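PDB 4L1N: conserved lipoprotein, putative from Clostridium novyi, which is of unknown function but belongs to the DUF4652 family of the beta-propeller clan and is probably a membrane-anchored lipoprotein. Local coordinates for residues Lys50-Lys55 against Leu109-Asp114; Leu131-Ser136 against Tyr149-Glu154; Phe77-Glu82 against Ile123-Asp128; Phe65-Lys70 against Glu86-Glu91. All coordinates share one frame; numbering follows the deposited sequence.

Interaction 1 of 4, residues Lys50-Lys55 against Leu109-Asp114; sequences KMFLKK and LDLDQD
The Phe52 ring takes Leu111 CD1 over one face, a CH-pi contact in which the methyl carbon lies 3.8 Å from the ring centroid, shifted toward the CZ and CE2 rim. At the ring's edge, near its plane, runs the backbone of the partner strand, with Leu109 C and Asp110 N beside CD2. Leu109 CB adds an apolar contact to Phe52 CD2 at 3.8 Å. With CG beside its own backbone N (chi1 -69°), the ring sits against the partner strand. The selenomethionine at Met51 runs alongside Leu111, pointing the same way, and its CE comes 4.0 Å from Leu111 CD1.

Beneath these side chains the strands pair antiparallel. Leu53 and Asp110 form the hydrogen-bonded pair, with Leu53 N to Asp110 O at 2.7 Å and Asp110 N to Leu53 O at 2.9 Å. Asp112 N carries the ladder further, giving a bond of 2.9 Å to Met51 O.

The face bearing Leu53 and Asp110 is more polar. The Lys55 chain crosses the Asp110 side chain at about a right angle, its CD 3.3 Å from Asp110 OD2, yet Lys55 NZ is 4.7 Å from that oxygen. Glu108 brings a like charge close to Asp110. Lys55 therefore offers the carboxylate mainly its aliphatic chain, and its charge may ease the repulsion only through space, while the packing of Phe52, Leu109 and Leu111 and the backbone ladder join the two strands.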
# COMPACT_ATOMS: atom_id res chain seq x y z
N LYS A 50 -2.91 14.37 -3.45
CA LYS A 50 -4.09 13.54 -3.66
C LYS A 50 -3.75 12.45 -4.70
O LYS A 50 -3.89 12.66 -5.92
CB LYS A 50 -5.27 14.40 -4.10
CG LYS A 50 -6.58 13.97 -3.49
CD LYS A 50 -7.49 13.34 -4.52
CE LYS A 50 -8.89 13.25 -3.98
NZ LYS A 50 -9.07 12.10 -3.07
N MSE A 51 -3.20 11.33 -4.21
CA MSE A 51 -2.76 10.20 -5.02
C MSE A 51 -3.87 9.24 -5.32
O MSE A 51 -3.82 8.54 -6.34
CB MSE A 51 -1.67 9.43 -4.31
CG MSE A 51 -0.29 9.97 -4.55
SE MSE A 51 0.94 8.61 -3.96
CE MSE A 51 1.18 7.66 -5.65
N PHE A 52 -4.84 9.15 -4.39
CA PHE A 52 -5.95 8.22 -4.43
C PHE A 52 -7.29 8.93 -4.52
O PHE A 52 -7.48 10.02 -3.99
CB PHE A 52 -5.92 7.33 -3.18
CG PHE A 52 -4.78 6.35 -3.16
CD1 PHE A 52 -3.54 6.71 -2.64
CD2 PHE A 52 -4.93 5.06 -3.66
CE1 PHE A 52 -2.49 5.80 -2.62
CE2 PHE A 52 -3.87 4.16 -3.64
CZ PHE A 52 -2.67 4.53 -3.10
N LEU A 53 -8.23 8.28 -5.21
CA LEU A 53 -9.59 8.73 -5.43
C LEU A 53 -10.52 7.88 -4.58
O LEU A 53 -10.42 6.65 -4.63
CB LEU A 53 -9.95 8.64 -6.92
CG LEU A 53 -9.04 9.34 -7.93
CD1 LEU A 53 -9.41 8.92 -9.35
CD2 LEU A 53 -9.11 10.85 -7.80
N LYS A 54 -11.39 8.52 -3.77
CA LYS A 54 -12.33 7.75 -2.96
C LYS A 54 -13.56 7.45 -3.81
O LYS A 54 -14.20 8.38 -4.33
CB LYS A 54 -12.68 8.51 -1.66
CG LYS A 54 -13.58 7.70 -0.75
CD LYS A 54 -14.19 8.50 0.37
CE LYS A 54 -15.14 7.61 1.14
NZ LYS A 54 -16.06 8.36 2.05
N LYS A 55 -13.88 6.16 -4.01
CA LYS A 55 -15.05 5.75 -4.79
C LYS A 55 -15.95 4.90 -3.90
O LYS A 55 -15.57 3.80 -3.52
CB LYS A 55 -14.64 4.99 -6.06
CG LYS A 55 -13.86 5.82 -7.06
CD LYS A 55 -13.31 4.96 -8.18
CE LYS A 55 -12.50 5.74 -9.18
NZ LYS A 55 -13.34 6.67 -9.97
N LEU A 109 -10.14 3.05 -2.59
CA LEU A 109 -9.14 4.06 -2.89
C LEU A 109 -8.43 3.64 -4.15
O LEU A 109 -7.80 2.57 -4.19
CB LEU A 109 -8.15 4.25 -1.74
CG LEU A 109 -8.62 4.85 -0.43
CD1 LEU A 109 -7.44 4.93 0.54
CD2 LEU A 109 -9.22 6.24 -0.62
N ASP A 110 -8.57 4.44 -5.19
CA ASP A 110 -7.98 4.14 -6.48
C ASP A 110 -6.88 5.08 -6.82
O ASP A 110 -7.02 6.29 -6.67
CB ASP A 110 -9.02 4.20 -7.59
CG ASP A 110 -9.90 2.99 -7.68
OD1 ASP A 110 -9.75 2.07 -6.83
OD2 ASP A 110 -10.74 2.94 -8.61
N LEU A 111 -5.81 4.53 -7.36
CA LEU A 111 -4.68 5.31 -7.79
C LEU A 111 -5.06 6.16 -9.00
O LEU A 111 -5.49 5.62 -10.02
CB LEU A 111 -3.57 4.33 -8.14
CG LEU A 111 -2.13 4.75 -7.91
CD1 LEU A 111 -1.92 5.31 -6.51
CD2 LEU A 111 -1.23 3.59 -8.16
N ASP A 112 -5.01 7.49 -8.82
CA ASP A 112 -5.26 8.50 -9.86
C ASP A 112 -4.05 8.48 -10.78
O ASP A 112 -2.96 8.87 -10.35
CB ASP A 112 -5.47 9.89 -9.21
CG ASP A 112 -5.90 11.05 -10.10
OD1 ASP A 112 -5.99 10.86 -11.34
OD2 ASP A 112 -6.16 12.14 -9.56
N GLN A 113 -4.21 7.91 -11.98
CA GLN A 113 -3.16 7.75 -12.98
C GLN A 113 -3.77 7.60 -14.35
O GLN A 113 -4.82 6.98 -14.49
CB GLN A 113 -2.23 6.57 -12.66
CG GLN A 113 -2.93 5.28 -12.23
CD GLN A 113 -2.01 4.09 -12.16
OE1 GLN A 113 -0.77 4.20 -12.20
NE2 GLN A 113 -2.62 2.93 -12.07
N ASP A 114 -3.11 8.19 -15.36
CA ASP A 114 -3.58 8.23 -16.76
C ASP A 114 -3.40 6.89 -17.46
O ASP A 114 -4.21 6.52 -18.31
CB ASP A 114 -2.86 9.34 -17.53
CG ASP A 114 -2.80 10.65 -16.75
OD1 ASP A 114 -3.87 11.30 -16.58
OD2 ASP A 114 -1.69 11.00 -16.26

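Interaction 2 of 4, residues Leu131-Ser136 against Tyr149-Glu154; sequences LMVVIS and YKVNIE
Leu131-Ser136 and Tyr149-Glu154 belong to the two arms of an antiparallel beta hairpin, strands 130-137 and 147-152. Between these segments the ladder contains two hydrogen-bonded pairs. Leu131 and Val151 exchange both N-H groups, with Leu131 N to Val151 O and Val151 N to Leu131 O each at 2.8 Å. Val133 and Tyr149 do the same, Val133 N to Tyr149 O also at 2.8 Å.

The side chains of these four residues share one face of the sheet. Val133 CG2 meets Val151 CG2 at 3.6 Å. Farther along, Ile135 crosses the tyrosine at about a right angle, its CD1 3.6 Å from Tyr149 CD2. At the other end Leu131 CG rests 3.8 Å from Ile153 CG2. There the second arm leaves the ladder through an Asx turn, where Asn152 OD1 accepts Glu154 N on a lone pair at 3.1 Å.

Most of this face is buried against other strands: Met51 and Phe52 of strand 49-56 pack on Ile135, and Ile96 of strand 95-100 on Leu131 and Val133. On its far side, strand 130-137 is bonded to the outermost strand 118-125, so the hairpin lies within the nine-stranded antiparallel sheet.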
# COMPACT_ATOMS: atom_id res chain seq x y z
N LEU A 131 -3.20 4.54 6.40
CA LEU A 131 -2.52 3.30 6.02
C LEU A 131 -1.08 3.56 5.62
O LEU A 131 -0.71 4.69 5.25
CB LEU A 131 -3.22 2.63 4.82
CG LEU A 131 -4.57 1.97 4.99
CD1 LEU A 131 -5.23 1.81 3.66
CD2 LEU A 131 -4.45 0.61 5.65
N MSE A 132 -0.26 2.50 5.67
CA MSE A 132 1.07 2.43 5.12
C MSE A 132 0.88 1.73 3.81
O MSE A 132 0.36 0.61 3.80
CB MSE A 132 2.02 1.66 6.02
CG MSE A 132 2.53 2.50 7.19
SE MSE A 132 3.77 1.52 8.26
CE MSE A 132 2.80 -0.19 8.47
N VAL A 133 1.17 2.41 2.70
CA VAL A 133 0.95 1.81 1.39
C VAL A 133 2.27 1.77 0.60
O VAL A 133 2.96 2.79 0.47
CB VAL A 133 -0.18 2.53 0.58
CG1 VAL A 133 -0.47 1.82 -0.74
CG2 VAL A 133 -1.46 2.67 1.39
N VAL A 134 2.57 0.59 0.02
CA VAL A 134 3.70 0.42 -0.88
C VAL A 134 3.14 0.50 -2.30
O VAL A 134 2.20 -0.23 -2.63
CB VAL A 134 4.52 -0.88 -0.65
CG1 VAL A 134 5.58 -1.05 -1.73
CG2 VAL A 134 5.15 -0.89 0.73
N ILE A 135 3.68 1.42 -3.12
CA ILE A 135 3.27 1.58 -4.50
C ILE A 135 4.41 1.12 -5.37
O ILE A 135 5.50 1.69 -5.34
CB ILE A 135 2.76 3.02 -4.81
CG1 ILE A 135 1.34 3.19 -4.21
CG2 ILE A 135 2.72 3.28 -6.33
CD1 ILE A 135 0.99 4.51 -3.81
N SER A 136 4.13 0.03 -6.13
CA SER A 136 5.00 -0.65 -7.08
C SER A 136 4.41 -0.62 -8.50
O SER A 136 3.25 -0.28 -8.64
CB SER A 136 5.20 -2.11 -6.66
OG SER A 136 4.02 -2.88 -6.79
N TYR A 149 4.30 5.06 1.46
CA TYR A 149 3.48 6.25 1.70
C TYR A 149 2.59 6.07 2.90
O TYR A 149 2.23 4.94 3.25
CB TYR A 149 2.58 6.52 0.48
CG TYR A 149 3.28 6.84 -0.82
CD1 TYR A 149 3.61 8.15 -1.15
CD2 TYR A 149 3.58 5.84 -1.73
CE1 TYR A 149 4.27 8.45 -2.34
CE2 TYR A 149 4.22 6.12 -2.94
CZ TYR A 149 4.56 7.43 -3.24
OH TYR A 149 5.14 7.70 -4.46
N LYS A 150 2.15 7.23 3.49
CA LYS A 150 1.13 7.36 4.55
C LYS A 150 -0.11 7.83 3.84
O LYS A 150 -0.09 8.94 3.31
CB LYS A 150 1.57 8.33 5.65
CG LYS A 150 0.56 8.44 6.81
CD LYS A 150 1.07 9.36 7.92
CE LYS A 150 0.45 10.73 7.91
NZ LYS A 150 -0.15 11.05 9.23
N VAL A 151 -1.14 6.99 3.74
CA VAL A 151 -2.35 7.35 2.97
C VAL A 151 -3.60 7.45 3.86
O VAL A 151 -3.97 6.49 4.52
CB VAL A 151 -2.56 6.34 1.82
CG1 VAL A 151 -3.81 6.67 1.00
CG2 VAL A 151 -1.32 6.25 0.92
N ASN A 152 -4.26 8.62 3.84
CA ASN A 152 -5.50 8.89 4.57
C ASN A 152 -6.65 8.10 3.93
O ASN A 152 -6.94 8.28 2.75
CB ASN A 152 -5.79 10.38 4.56
CG ASN A 152 -6.85 10.84 5.54
OD1 ASN A 152 -7.98 10.34 5.59
ND2 ASN A 152 -6.51 11.85 6.31
N ILE A 153 -7.26 7.19 4.72
CA ILE A 153 -8.31 6.27 4.25
C ILE A 153 -9.56 7.01 3.77
O ILE A 153 -10.36 6.41 3.04
CB ILE A 153 -8.67 5.17 5.29
CG1 ILE A 153 -9.37 5.72 6.54
CG2 ILE A 153 -7.48 4.30 5.61
CD1 ILE A 153 -10.33 4.80 7.15
N GLU A 154 -9.72 8.28 4.15
CA GLU A 154 -10.89 9.06 3.78
C GLU A 154 -10.62 10.02 2.61
O GLU A 154 -11.39 10.02 1.66
CB GLU A 154 -11.40 9.84 5.02
CG GLU A 154 -12.72 10.57 4.84
CD GLU A 154 -13.85 9.76 4.26
OE1 GLU A 154 -14.23 8.73 4.86
OE2 GLU A 154 -14.36 10.15 3.18

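Interaction 3 of 4, residues Phe77-Glu82 against Ile123-Asp128; sequences FSACIE and IDWFDD
Phe77 and Trp125 meet where the nine-stranded antiparallel sheet brings strand 77-82 to face strand 118-125, one of its two outermost strands, consistent with a strongly curved sheet. The two segments run almost exactly antiparallel, at 171°, but their axes stay 7.6 Å apart and no hydrogen bond joins them. Mostly side chains span the interval.

The six-membered part of the Trp125 indole reaches across with its outer atoms: CH2 lies 3.6 Å from Phe77 CB, and CZ2 lies 3.9 Å from Ala79 CB. The Phe77 ring itself turns toward the turn that follows strand 118-125, its CD2 3.5 Å from Asp128 O. Ile123 fills the next place. Its CG1 lies between backbone N and carbonyl carbon (chi1 72°), and its CD1 reaches Ala79 CB at 3.7 Å. Ile123 CG2, by contrast, faces Ile81 CD1 at 3.9 Å, as the two isoleucine chains slide past each other in opposite directions.

A second shell surrounds these residues and is likely to help position them. Ile96 of strand 95-100 packs on Ile123, and Leu131 on Trp125. Lys70, on the short strand beside 77-82, bridges the gap twice: its O accepts the indole N-H of Trp125, and its NZ bonds Ile123 O. Within strand 118-125, Trp125 N also donates to Asp124 OD1 at 2.8 Å, meeting the anti side of that oxygen 26° out of the carboxylate plane.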
# COMPACT_ATOMS: atom_id res chain seq x y z
N PHE A 77 -12.32 0.08 11.47
CA PHE A 77 -12.12 -0.08 10.04
C PHE A 77 -11.41 -1.38 9.70
O PHE A 77 -10.82 -2.03 10.56
CB PHE A 77 -11.32 1.11 9.48
CG PHE A 77 -11.98 2.45 9.60
CD1 PHE A 77 -13.10 2.77 8.84
CD2 PHE A 77 -11.46 3.43 10.45
CE1 PHE A 77 -13.71 4.02 8.95
CE2 PHE A 77 -12.08 4.68 10.56
CZ PHE A 77 -13.20 4.97 9.81
N SER A 78 -11.44 -1.73 8.40
CA SER A 78 -10.77 -2.87 7.81
C SER A 78 -10.40 -2.53 6.37
O SER A 78 -11.13 -1.77 5.71
CB SER A 78 -11.64 -4.11 7.88
OG SER A 78 -10.81 -5.26 7.76
N ALA A 79 -9.25 -3.03 5.90
CA ALA A 79 -8.74 -2.77 4.57
C ALA A 79 -8.10 -4.02 3.95
O ALA A 79 -7.70 -4.93 4.68
CB ALA A 79 -7.73 -1.64 4.61
N CYS A 80 -7.99 -4.05 2.60
CA CYS A 80 -7.38 -5.10 1.77
C CYS A 80 -7.08 -4.55 0.37
O CYS A 80 -7.51 -3.43 0.06
CB CYS A 80 -8.26 -6.35 1.71
SG CYS A 80 -9.74 -6.17 0.67
N ILE A 81 -6.35 -5.33 -0.47
CA ILE A 81 -6.05 -4.96 -1.86
C ILE A 81 -6.79 -5.94 -2.76
O ILE A 81 -6.43 -7.12 -2.78
CB ILE A 81 -4.52 -4.93 -2.18
CG1 ILE A 81 -3.75 -3.96 -1.30
CG2 ILE A 81 -4.28 -4.64 -3.68
CD1 ILE A 81 -2.38 -4.38 -1.05
N GLU A 82 -7.81 -5.44 -3.50
CA GLU A 82 -8.62 -6.22 -4.44
C GLU A 82 -8.00 -6.17 -5.84
O GLU A 82 -7.56 -5.11 -6.28
CB GLU A 82 -10.07 -5.70 -4.44
CG GLU A 82 -10.98 -6.12 -5.60
CD GLU A 82 -11.38 -7.59 -5.76
OE1 GLU A 82 -10.84 -8.44 -5.02
OE2 GLU A 82 -12.21 -7.88 -6.65
N ILE A 123 -0.12 -3.11 2.08
CA ILE A 123 -0.79 -2.16 2.94
C ILE A 123 -0.83 -2.71 4.37
O ILE A 123 -0.95 -3.91 4.59
CB ILE A 123 -2.22 -1.74 2.44
CG1 ILE A 123 -3.28 -2.87 2.59
CG2 ILE A 123 -2.21 -1.12 1.03
CD1 ILE A 123 -4.63 -2.42 2.77
N ASP A 124 -0.71 -1.79 5.34
CA ASP A 124 -0.86 -2.03 6.77
C ASP A 124 -1.22 -0.73 7.44
O ASP A 124 -1.09 0.33 6.82
CB ASP A 124 0.37 -2.67 7.40
CG ASP A 124 0.03 -3.63 8.53
OD1 ASP A 124 -1.09 -3.52 9.10
OD2 ASP A 124 0.90 -4.49 8.85
N TRP A 125 -1.71 -0.78 8.68
CA TRP A 125 -2.19 0.42 9.35
C TRP A 125 -1.08 1.24 9.97
O TRP A 125 -0.15 0.69 10.55
CB TRP A 125 -3.26 0.05 10.38
CG TRP A 125 -4.51 -0.45 9.74
CD1 TRP A 125 -4.85 -1.75 9.49
CD2 TRP A 125 -5.60 0.34 9.24
NE1 TRP A 125 -6.10 -1.82 8.93
CE2 TRP A 125 -6.59 -0.55 8.75
CE3 TRP A 125 -5.86 1.73 9.19
CZ2 TRP A 125 -7.79 -0.10 8.19
CZ3 TRP A 125 -7.06 2.17 8.64
CH2 TRP A 125 -8.00 1.26 8.12
N PHE A 126 -1.17 2.58 9.83
CA PHE A 126 -0.23 3.56 10.40
C PHE A 126 -0.80 4.06 11.73
O PHE A 126 -0.07 4.18 12.71
CB PHE A 126 0.03 4.72 9.42
CG PHE A 126 0.97 5.77 9.93
CD1 PHE A 126 0.49 6.87 10.64
CD2 PHE A 126 2.34 5.67 9.72
CE1 PHE A 126 1.37 7.83 11.15
CE2 PHE A 126 3.22 6.63 10.22
CZ PHE A 126 2.72 7.71 10.93
N ASP A 127 -2.09 4.39 11.73
CA ASP A 127 -2.87 4.82 12.88
C ASP A 127 -4.36 4.48 12.57
O ASP A 127 -4.61 3.66 11.70
CB ASP A 127 -2.61 6.30 13.27
CG ASP A 127 -2.90 7.40 12.25
OD1 ASP A 127 -3.79 7.19 11.38
OD2 ASP A 127 -2.30 8.49 12.37
N ASP A 128 -5.33 5.05 13.29
CA ASP A 128 -6.73 4.69 13.08
C ASP A 128 -7.37 5.38 11.87
O ASP A 128 -8.52 5.05 11.54
CB ASP A 128 -7.57 4.96 14.35
CG ASP A 128 -7.07 4.20 15.57
OD1 ASP A 128 -7.02 2.95 15.52
OD2 ASP A 128 -6.73 4.86 16.57

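Interaction 4 of 4, residues Phe65-Lys70 against Glu86-Glu91; sequences FATKWK and ENALEE
Thr67 fits against the bend of Glu86-Glu91, and this is the closer-knit part of the contact. Its CG2 methyl lies 3.7 Å from Ala88 N and 3.9 Å from Ala88 CB, while Thr67 CA approaches Glu86 O at 3.6 Å in a CA-H...O contact. The methyl stands beside the backbone N, and OG1 takes the place between N and carbonyl carbon (chi1 69°). This hydroxyl is bonded to Ile81 N of strand 77-82, which would help hold the threonine rotation and with it the direction of the methyl. Ala88, the buried residue here, has a left-handed backbone conformation (phi 54°) as the chain turns past Thr67. Ala66 O also approaches Glu86 CA.

The outer side is looser and borders solvent. Lys68 and Glu86 lie side by side, pointing the same way, and form a long salt bridge of 3.7 Å from Lys68 NZ to Glu86 OE2, which is probably weak. At the other end, the exposed ring of Phe65 touches the aliphatic part of Glu90, with CZ 3.5 Å from Glu90 CG; the two side chains cross at about a right angle.

No hydrogen bond links the segments. The arrangement is a surface packing of two irregular connections, one leading into edge strand 70-71 and the other joining strands 77-82 and 95-100, alongside one end of the antiparallel sheet.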
# COMPACT_ATOMS: atom_id res chain seq x y z
N PHE A 65 -11.08 -11.23 -5.42
CA PHE A 65 -9.70 -11.63 -5.70
C PHE A 65 -8.74 -10.69 -4.95
O PHE A 65 -7.90 -10.02 -5.57
CB PHE A 65 -9.48 -11.60 -7.23
CG PHE A 65 -8.26 -12.31 -7.76
CD1 PHE A 65 -8.03 -13.65 -7.45
CD2 PHE A 65 -7.37 -11.66 -8.61
CE1 PHE A 65 -6.90 -14.31 -7.94
CE2 PHE A 65 -6.25 -12.33 -9.11
CZ PHE A 65 -6.03 -13.65 -8.78
N ALA A 66 -8.90 -10.64 -3.61
CA ALA A 66 -8.18 -9.73 -2.71
C ALA A 66 -7.31 -10.39 -1.64
O ALA A 66 -7.43 -11.59 -1.38
CB ALA A 66 -9.19 -8.84 -2.02
N THR A 67 -6.44 -9.57 -0.98
CA THR A 67 -5.62 -9.98 0.16
C THR A 67 -6.57 -10.06 1.38
O THR A 67 -7.70 -9.58 1.31
CB THR A 67 -4.42 -9.04 0.38
OG1 THR A 67 -4.84 -7.74 0.83
CG2 THR A 67 -3.52 -8.91 -0.84
N LYS A 68 -6.14 -10.70 2.49
CA LYS A 68 -6.98 -10.83 3.68
C LYS A 68 -7.25 -9.46 4.33
O LYS A 68 -6.41 -8.56 4.24
CB LYS A 68 -6.36 -11.81 4.70
CG LYS A 68 -6.52 -13.29 4.31
CD LYS A 68 -5.88 -14.22 5.34
CE LYS A 68 -6.04 -15.69 5.00
NZ LYS A 68 -5.08 -16.13 3.96
N TRP A 69 -8.43 -9.30 4.95
CA TRP A 69 -8.83 -8.05 5.59
C TRP A 69 -8.02 -7.78 6.86
O TRP A 69 -8.15 -8.51 7.84
CB TRP A 69 -10.32 -8.10 5.96
CG TRP A 69 -11.29 -7.95 4.83
CD1 TRP A 69 -12.10 -8.91 4.31
CD2 TRP A 69 -11.69 -6.71 4.21
NE1 TRP A 69 -12.95 -8.37 3.37
CE2 TRP A 69 -12.72 -7.02 3.29
CE3 TRP A 69 -11.26 -5.38 4.33
CZ2 TRP A 69 -13.29 -6.05 2.46
CZ3 TRP A 69 -11.86 -4.41 3.53
CH2 TRP A 69 -12.86 -4.75 2.60
N LYS A 70 -7.18 -6.74 6.83
CA LYS A 70 -6.40 -6.30 7.99
C LYS A 70 -7.24 -5.26 8.71
O LYS A 70 -7.56 -4.22 8.13
CB LYS A 70 -5.04 -5.72 7.57
CG LYS A 70 -3.86 -6.68 7.61
CD LYS A 70 -2.65 -6.05 6.90
CE LYS A 70 -1.51 -7.02 6.66
NZ LYS A 70 -0.85 -6.77 5.36
N GLU A 86 -4.62 -13.38 -3.26
CA GLU A 86 -4.41 -13.53 -1.81
C GLU A 86 -3.12 -12.88 -1.27
O GLU A 86 -3.09 -12.48 -0.09
CB GLU A 86 -4.41 -15.02 -1.45
CG GLU A 86 -4.92 -15.34 -0.06
CD GLU A 86 -4.70 -16.78 0.37
OE1 GLU A 86 -3.52 -17.17 0.54
OE2 GLU A 86 -5.70 -17.51 0.53
N ASN A 87 -2.06 -12.78 -2.09
CA ASN A 87 -0.79 -12.22 -1.63
C ASN A 87 -0.32 -11.04 -2.50
O ASN A 87 0.83 -10.61 -2.41
CB ASN A 87 0.27 -13.33 -1.57
CG ASN A 87 -0.02 -14.37 -0.51
OD1 ASN A 87 0.20 -14.15 0.70
ND2 ASN A 87 -0.55 -15.52 -0.92
N ALA A 88 -1.25 -10.47 -3.30
CA ALA A 88 -1.04 -9.36 -4.23
C ALA A 88 0.13 -9.63 -5.20
O ALA A 88 0.87 -8.70 -5.55
CB ALA A 88 -0.83 -8.06 -3.47
N LEU A 89 0.29 -10.90 -5.66
CA LEU A 89 1.39 -11.28 -6.55
C LEU A 89 0.97 -11.29 -8.02
O LEU A 89 1.84 -11.31 -8.90
CB LEU A 89 1.97 -12.65 -6.17
CG LEU A 89 2.69 -12.74 -4.82
CD1 LEU A 89 2.84 -14.17 -4.39
CD2 LEU A 89 4.04 -12.07 -4.86
N GLU A 90 -0.34 -11.26 -8.29
CA GLU A 90 -0.89 -11.26 -9.64
C GLU A 90 -0.75 -9.89 -10.27
O GLU A 90 -0.90 -8.88 -9.59
CB GLU A 90 -2.36 -11.68 -9.63
CG GLU A 90 -2.57 -13.11 -9.16
CD GLU A 90 -1.87 -14.15 -10.02
OE1 GLU A 90 -2.17 -14.21 -11.23
OE2 GLU A 90 -1.01 -14.88 -9.48
N GLU A 91 -0.47 -9.87 -11.59
CA GLU A 91 -0.31 -8.65 -12.38
C GLU A 91 -1.59 -7.85 -12.43
O GLU A 91 -2.68 -8.40 -12.30
CB GLU A 91 0.13 -9.00 -13.81
CG GLU A 91 1.64 -9.12 -13.98
CD GLU A 91 2.18 -9.07 -15.40
OE1 GLU A 91 1.39 -8.88 -16.35
OE2 GLU A 91 3.41 -9.21 -15.55

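How the interactions relate
Interactions 1, 2 and 3 all draw on the nine-stranded antiparallel sheet, but differently. Interactions 1 and 2 are backbone ladders between adjacent strands, the first near the surface with a charged face, the second in the core. They meet through Phe52 against Val151, Met51 against Tyr149, and a Lys54-Glu154 salt bridge. Interaction 3, also buried, joins its segments mainly by side-chain packing, with no hydrogen bond between them; it adjoins interaction 2 where Met132 N probably bonds Asp124 O. Interaction 4 is the exposed loop counterpart, about 19 Å from interaction 1 between centres. It touches interaction 3 through probable bonds from Phe65 N to Glu82 OE1 and Lys70 N to Ala79 O.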